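Local coordinates for protein rifin (Plasmodium falciparum, PDB 7JZI) that is a rifin, a variant surface antigen of the malaria parasite, whose part here binds another protein; related rifins recognise host immune receptors, at residues B[41-46]-B[57-62]; B[69-74]-B[79-84]. All blocks are in the same frame, centred on the assembly; numbering follows the deposited sequence.

Contact 1 of 2, residues B[41-46]-B[57-62]; sequences SGIFNS and TGLAIA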
loop_
_atom_site.group_PDB
_atom_site.type_symbol
_atom_site.label_atom_id
_atom_site.label_comp_id
_atom_site.label_asym_id
_atom_site.label_seq_id
_atom_site.Cartn_x
_atom_site.Cartn_y
_atom_site.Cartn_z
ATOM N N SER B 41 -7.664 12.079 -4.906
ATOM C CA SER B 41 -8.480 11.659 -6.041
ATOM C C SER B 41 -9.951 11.977 -5.818
ATOM O O SER B 41 -10.656 12.392 -6.745
ATOM C CB SER B 41 -8.309 10.165 -6.288
ATOM O OG SER B 41 -8.815 9.431 -5.184
ATOM N N GLY B 42 -10.436 11.766 -4.599
ATOM C CA GLY B 42 -11.838 11.955 -4.294
ATOM C C GLY B 42 -12.685 10.706 -4.388
ATOM O O GLY B 42 -13.917 10.808 -4.452
ATOM N N ILE B 43 -12.066 9.525 -4.390
ATOM C CA ILE B 43 -12.822 8.284 -4.520
ATOM C C ILE B 43 -13.820 8.141 -3.380
ATOM O O ILE B 43 -14.950 7.682 -3.580
ATOM C CB ILE B 43 -11.870 7.080 -4.601
ATOM C CG1 ILE B 43 -10.957 7.221 -5.815
ATOM C CG2 ILE B 43 -12.667 5.822 -4.727
ATOM C CD1 ILE B 43 -9.820 6.221 -5.857
ATOM N N PHE B 44 -13.422 8.528 -2.170
ATOM C CA PHE B 44 -14.298 8.367 -1.015
ATOM C C PHE B 44 -15.579 9.172 -1.185
ATOM O O PHE B 44 -16.683 8.657 -0.969
ATOM C CB PHE B 44 -13.561 8.786 0.259
ATOM C CG PHE B 44 -14.449 8.911 1.466
ATOM C CD1 PHE B 44 -14.655 10.148 2.059
ATOM C CD2 PHE B 44 -15.080 7.801 2.004
ATOM C CE1 PHE B 44 -15.472 10.278 3.167
ATOM C CE2 PHE B 44 -15.895 7.924 3.120
ATOM C CZ PHE B 44 -16.093 9.165 3.700
ATOM N N ASN B 45 -15.415 10.470 -1.422
ATOM C CA ASN B 45 -16.609 11.333 -1.536
ATOM C C ASN B 45 -17.458 10.763 -2.667
ATOM O O ASN B 45 -18.685 10.749 -2.540
ATOM C CB ASN B 45 -16.223 12.800 -1.714
ATOM C CG ASN B 45 -15.789 13.456 -0.422
ATOM O OD1 ASN B 45 -16.126 12.985 0.661
ATOM N ND2 ASN B 45 -15.054 14.549 -0.525
ATOM N N SER B 46 -16.814 10.282 -3.724
ATOM C CA SER B 46 -17.612 9.815 -4.878
ATOM C C SER B 46 -18.469 8.638 -4.439
ATOM O O SER B 46 -19.655 8.610 -4.791
ATOM C CB SER B 46 -16.742 9.436 -6.036
ATOM O OG SER B 46 -16.388 8.063 -5.981
ATOM N N THR B 57 -15.779 -3.676 -2.902
ATOM C CA THR B 57 -14.568 -4.348 -3.354
ATOM C C THR B 57 -14.024 -3.681 -4.607
ATOM O O THR B 57 -12.810 -3.707 -4.848
ATOM C CB THR B 57 -14.852 -5.822 -3.641
ATOM O OG1 THR B 57 -15.481 -5.929 -4.928
ATOM C CG2 THR B 57 -15.764 -6.407 -2.578
ATOM N N GLY B 58 -14.896 -3.016 -5.373
ATOM C CA GLY B 58 -14.418 -2.163 -6.445
ATOM C C GLY B 58 -13.504 -1.074 -5.942
ATOM O O GLY B 58 -12.357 -0.937 -6.395
ATOM N N LEU B 59 -13.952 -0.387 -4.894
ATOM C CA LEU B 59 -13.164 0.668 -4.293
ATOM C C LEU B 59 -11.787 0.129 -3.959
ATOM O O LEU B 59 -10.802 0.872 -3.983
ATOM C CB LEU B 59 -13.902 1.178 -3.053
ATOM C CG LEU B 59 -13.832 2.642 -2.628
ATOM C CD1 LEU B 59 -14.675 2.848 -1.384
ATOM C CD2 LEU B 59 -12.403 3.049 -2.372
ATOM N N ALA B 60 -11.701 -1.187 -3.724
ATOM C CA ALA B 60 -10.467 -1.801 -3.257
ATOM C C ALA B 60 -9.326 -1.545 -4.228
ATOM O O ALA B 60 -8.273 -1.024 -3.841
ATOM C CB ALA B 60 -10.676 -3.301 -3.062
ATOM N N ILE B 61 -9.539 -1.839 -5.515
ATOM C CA ILE B 61 -8.388 -1.880 -6.417
ATOM C C ILE B 61 -7.800 -0.487 -6.601
ATOM O O ILE B 61 -6.579 -0.301 -6.527
ATOM C CB ILE B 61 -8.774 -2.515 -7.765
ATOM C CG1 ILE B 61 -8.971 -4.029 -7.626
ATOM C CG2 ILE B 61 -7.711 -2.216 -8.815
ATOM C CD1 ILE B 61 -10.369 -4.441 -7.204
ATOM N N ALA B 62 -8.661 0.526 -6.725
ATOM C CA ALA B 62 -8.174 1.899 -6.800
ATOM C C ALA B 62 -7.398 2.269 -5.546
ATOM O O ALA B 62 -6.314 2.863 -5.634
ATOM C CB ALA B 62 -9.337 2.864 -7.015
#
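I43 and L59 are the closest pair across segments 41-46 and 57-62, their CA atoms 7.6 Å apart, and the segments run in roughly opposite directions. The first leads through S41 and the N-cap G42 into the opening turn of helix 43-50, and the second belongs to the early turns of helix 56-70. G42 has a left-handed backbone conformation, a turn glycine makes easily, and its O accepts the first helical bond from S46 N at 3.0 Å. Just before it, S41 OG takes a long, weak bond from I43 N and also hydrogen-bonds E66 OE1, which joins the start of the helix to the longer one.

Across the gap the contact is apolar and carried by one isoleucine. With CG2 anti to the backbone N and CG1 beside that N (chi1 -60°), the two branches of I43 part toward two residues one turn apart. CG2 meets L59 CD2 at 3.6 Å, the isoleucine and leucine side chains sliding past one another in opposite directions. The other branch, nearly extended, carries CD1 to A62 CB at 3.6 Å, methyl against methyl. L59 does not aim its CB at the isoleucine; it reaches across with the far end of its side chain. Behind I43, S46 OG bonds back to I43 O at 2.8 Å, tilted 27° from the carbonyl plane, a bond that ties the side chain back to its own helix.

T57 and A60 pack instead on L113 and T106 of helix 101-127, while F44 touches V36 and D37. The pairing is that of an antiparallel helical hairpin within an all-helical rifin domain, the short helix 43-50 folding back on the N-terminal half of helix 56-70.

Contact 2 of 2, residues B[69-74]-B[79-84]; sequences EVCSAT and HPICVV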
loop_
_atom_site.group_PDB
_atom_site.type_symbol
_atom_site.label_atom_id
_atom_site.label_comp_id
_atom_site.label_asym_id
_atom_site.label_seq_id
_atom_site.Cartn_x
_atom_site.Cartn_y
_atom_site.Cartn_z
ATOM N N GLU B 69 1.081 4.811 -5.258
ATOM C CA GLU B 69 1.698 6.037 -5.747
ATOM C C GLU B 69 2.038 6.985 -4.610
ATOM O O GLU B 69 3.087 7.639 -4.644
ATOM C CB GLU B 69 0.794 6.760 -6.743
ATOM C CG GLU B 69 1.510 7.912 -7.423
ATOM C CD GLU B 69 0.584 8.865 -8.141
ATOM O OE1 GLU B 69 -0.490 8.417 -8.582
ATOM O OE2 GLU B 69 0.917 10.066 -8.244
ATOM N N VAL B 70 1.180 7.076 -3.592
ATOM C CA VAL B 70 1.364 8.153 -2.625
ATOM C C VAL B 70 2.219 7.732 -1.442
ATOM O O VAL B 70 2.626 8.587 -0.645
ATOM C CB VAL B 70 0.031 8.720 -2.099
ATOM C CG1 VAL B 70 -0.599 9.672 -3.117
ATOM C CG2 VAL B 70 -0.913 7.613 -1.691
ATOM N N CYS B 71 2.552 6.453 -1.385
ATOM C CA CYS B 71 3.282 5.952 -0.203
ATOM C C CYS B 71 4.640 5.425 -0.675
ATOM O O CYS B 71 5.340 4.828 0.139
ATOM C CB CYS B 71 2.447 4.936 0.560
ATOM S SG CYS B 71 1.014 5.660 1.393
ATOM N N SER B 72 4.988 5.647 -1.944
ATOM C CA SER B 72 6.227 5.132 -2.491
ATOM C C SER B 72 7.423 5.813 -1.835
ATOM O O SER B 72 7.313 6.885 -1.234
ATOM C CB SER B 72 6.265 5.340 -4.005
ATOM O OG SER B 72 6.879 6.574 -4.321
ATOM N N ALA B 73 8.586 5.175 -1.967
ATOM C CA ALA B 73 9.823 5.765 -1.460
ATOM C C ALA B 73 10.220 6.984 -2.269
ATOM O O ALA B 73 11.059 7.776 -1.833
ATOM C CB ALA B 73 10.954 4.748 -1.486
ATOM N N THR B 74 9.652 7.113 -3.457
ATOM C CA THR B 74 9.871 8.196 -4.406
ATOM C C THR B 74 9.101 9.476 -4.070
ATOM O O THR B 74 9.574 10.581 -4.381
ATOM C CB THR B 74 9.453 7.694 -5.801
ATOM O OG1 THR B 74 9.942 6.361 -6.003
ATOM C CG2 THR B 74 9.972 8.569 -6.896
ATOM N N HIS B 79 2.136 11.704 3.481
ATOM C CA HIS B 79 0.701 11.634 3.280
ATOM C C HIS B 79 0.069 10.768 4.361
ATOM O O HIS B 79 0.595 9.698 4.690
ATOM C CB HIS B 79 0.412 11.055 1.886
ATOM C CG HIS B 79 -1.040 10.993 1.522
ATOM N ND1 HIS B 79 -1.958 10.240 2.222
ATOM C CD2 HIS B 79 -1.721 11.557 0.498
ATOM C CE1 HIS B 79 -3.145 10.361 1.657
ATOM N NE2 HIS B 79 -3.029 11.152 0.606
ATOM N N PRO B 80 -1.066 11.201 4.921
ATOM C CA PRO B 80 -1.608 10.523 6.113
ATOM C C PRO B 80 -1.916 9.046 5.925
ATOM O O PRO B 80 -1.791 8.280 6.889
ATOM C CB PRO B 80 -2.896 11.303 6.414
ATOM C CG PRO B 80 -2.872 12.528 5.574
ATOM C CD PRO B 80 -1.667 12.526 4.694
ATOM N N ILE B 81 -2.341 8.624 4.731
ATOM C CA ILE B 81 -2.814 7.216 4.510
ATOM C C ILE B 81 -1.719 6.189 4.732
ATOM O O ILE B 81 -2.036 5.046 5.067
ATOM C CB ILE B 81 -3.487 7.004 3.141
ATOM C CG1 ILE B 81 -4.463 5.825 3.177
ATOM C CG2 ILE B 81 -2.466 6.853 2.028
ATOM C CD1 ILE B 81 -5.038 5.458 1.836
ATOM N N CYS B 82 -0.476 6.589 4.560
ATOM C CA CYS B 82 0.606 5.589 4.575
ATOM C C CYS B 82 0.634 4.795 5.885
ATOM O O CYS B 82 0.951 3.604 5.820
ATOM C CB CYS B 82 1.910 6.271 4.197
ATOM S SG CYS B 82 1.839 7.070 2.574
ATOM N N VAL B 83 0.284 5.393 7.020
ATOM C CA VAL B 83 0.397 4.690 8.331
ATOM C C VAL B 83 -0.504 3.457 8.351
ATOM O O VAL B 83 -0.152 2.491 9.033
ATOM C CB VAL B 83 0.102 5.636 9.505
ATOM C CG1 VAL B 83 -1.348 6.089 9.528
ATOM C CG2 VAL B 83 0.501 5.034 10.843
ATOM N N VAL B 84 -1.601 3.463 7.605
ATOM C CA VAL B 84 -2.576 2.337 7.680
ATOM C C VAL B 84 -1.929 1.035 7.206
ATOM O O VAL B 84 -2.450 -0.036 7.539
ATOM C CB VAL B 84 -3.878 2.648 6.922
ATOM C CG1 VAL B 84 -3.806 2.238 5.462
ATOM C CG2 VAL B 84 -5.078 2.006 7.594
#
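The disulfide between C71 and C82 is the centre of this buried contact, which joins the end of helix 56-70 to the loop leading into helix 84-88 and closes the intervening loop into a covalent ring. The two SG atoms lie at 2.0 Å, and the torsion about the S-S bond is -99°, near a right angle and of left-handed sign. Both cysteines hold SG beside the backbone N and anti to the carbonyl carbon, which turns the two sulfurs toward one another over a CA separation of 5.5 Å.

I81 packs against the bridge: its CG2 lies 3.7 Å from C71 SG and also meets V70 CG2 at 4.1 Å, where the valine and isoleucine side chains cross at about a right angle. The other sulfur has a polar neighbour, V70 O lying 3.6 Å from C82 SG. V70 CB approaches the H79 ring obliquely, 4.2 Å from CD2. The imidazole is held by its own segment: I81 N donates to H79 ND1 at 3.0 Å, from the ring edge and in its plane. The N-H...N angle is a near-straight 165°. L39 and T38 add outer packing on I81 and H79.

The loop enclosed by the bridge meets another protein in the assembly: A73 N and T74 O hydrogen-bond polar side chains of that chain, and C82 packs against one of its aromatic side chains. Because ND1 accepts a hydrogen bond from I81 N, the ring is probably a neutral imidazole with its proton on NE2, while the covalent sulfur bond, suited to an oxidising extracellular setting, limits how far the loop ends can move apart.

In the fold
The two contacts follow one another along the chain, contact 1 closing before contact 2 opens, and helix 56-70 is common to both: its early turns receive the short helix 43-50, and its C-terminal end leads into the disulfide. Their centres lie 16 Å apart and their nearest atoms about 7 Å, so they do not touch. Contact 1 is near the middle of the chain, about 8 Å from its centre; contact 2 is farther out, at about 18 Å. One helix thus runs from the packed helical body to a covalently tied loop at its periphery, where residues of contact 2, unlike those of contact 1, meet the other protein of the assembly.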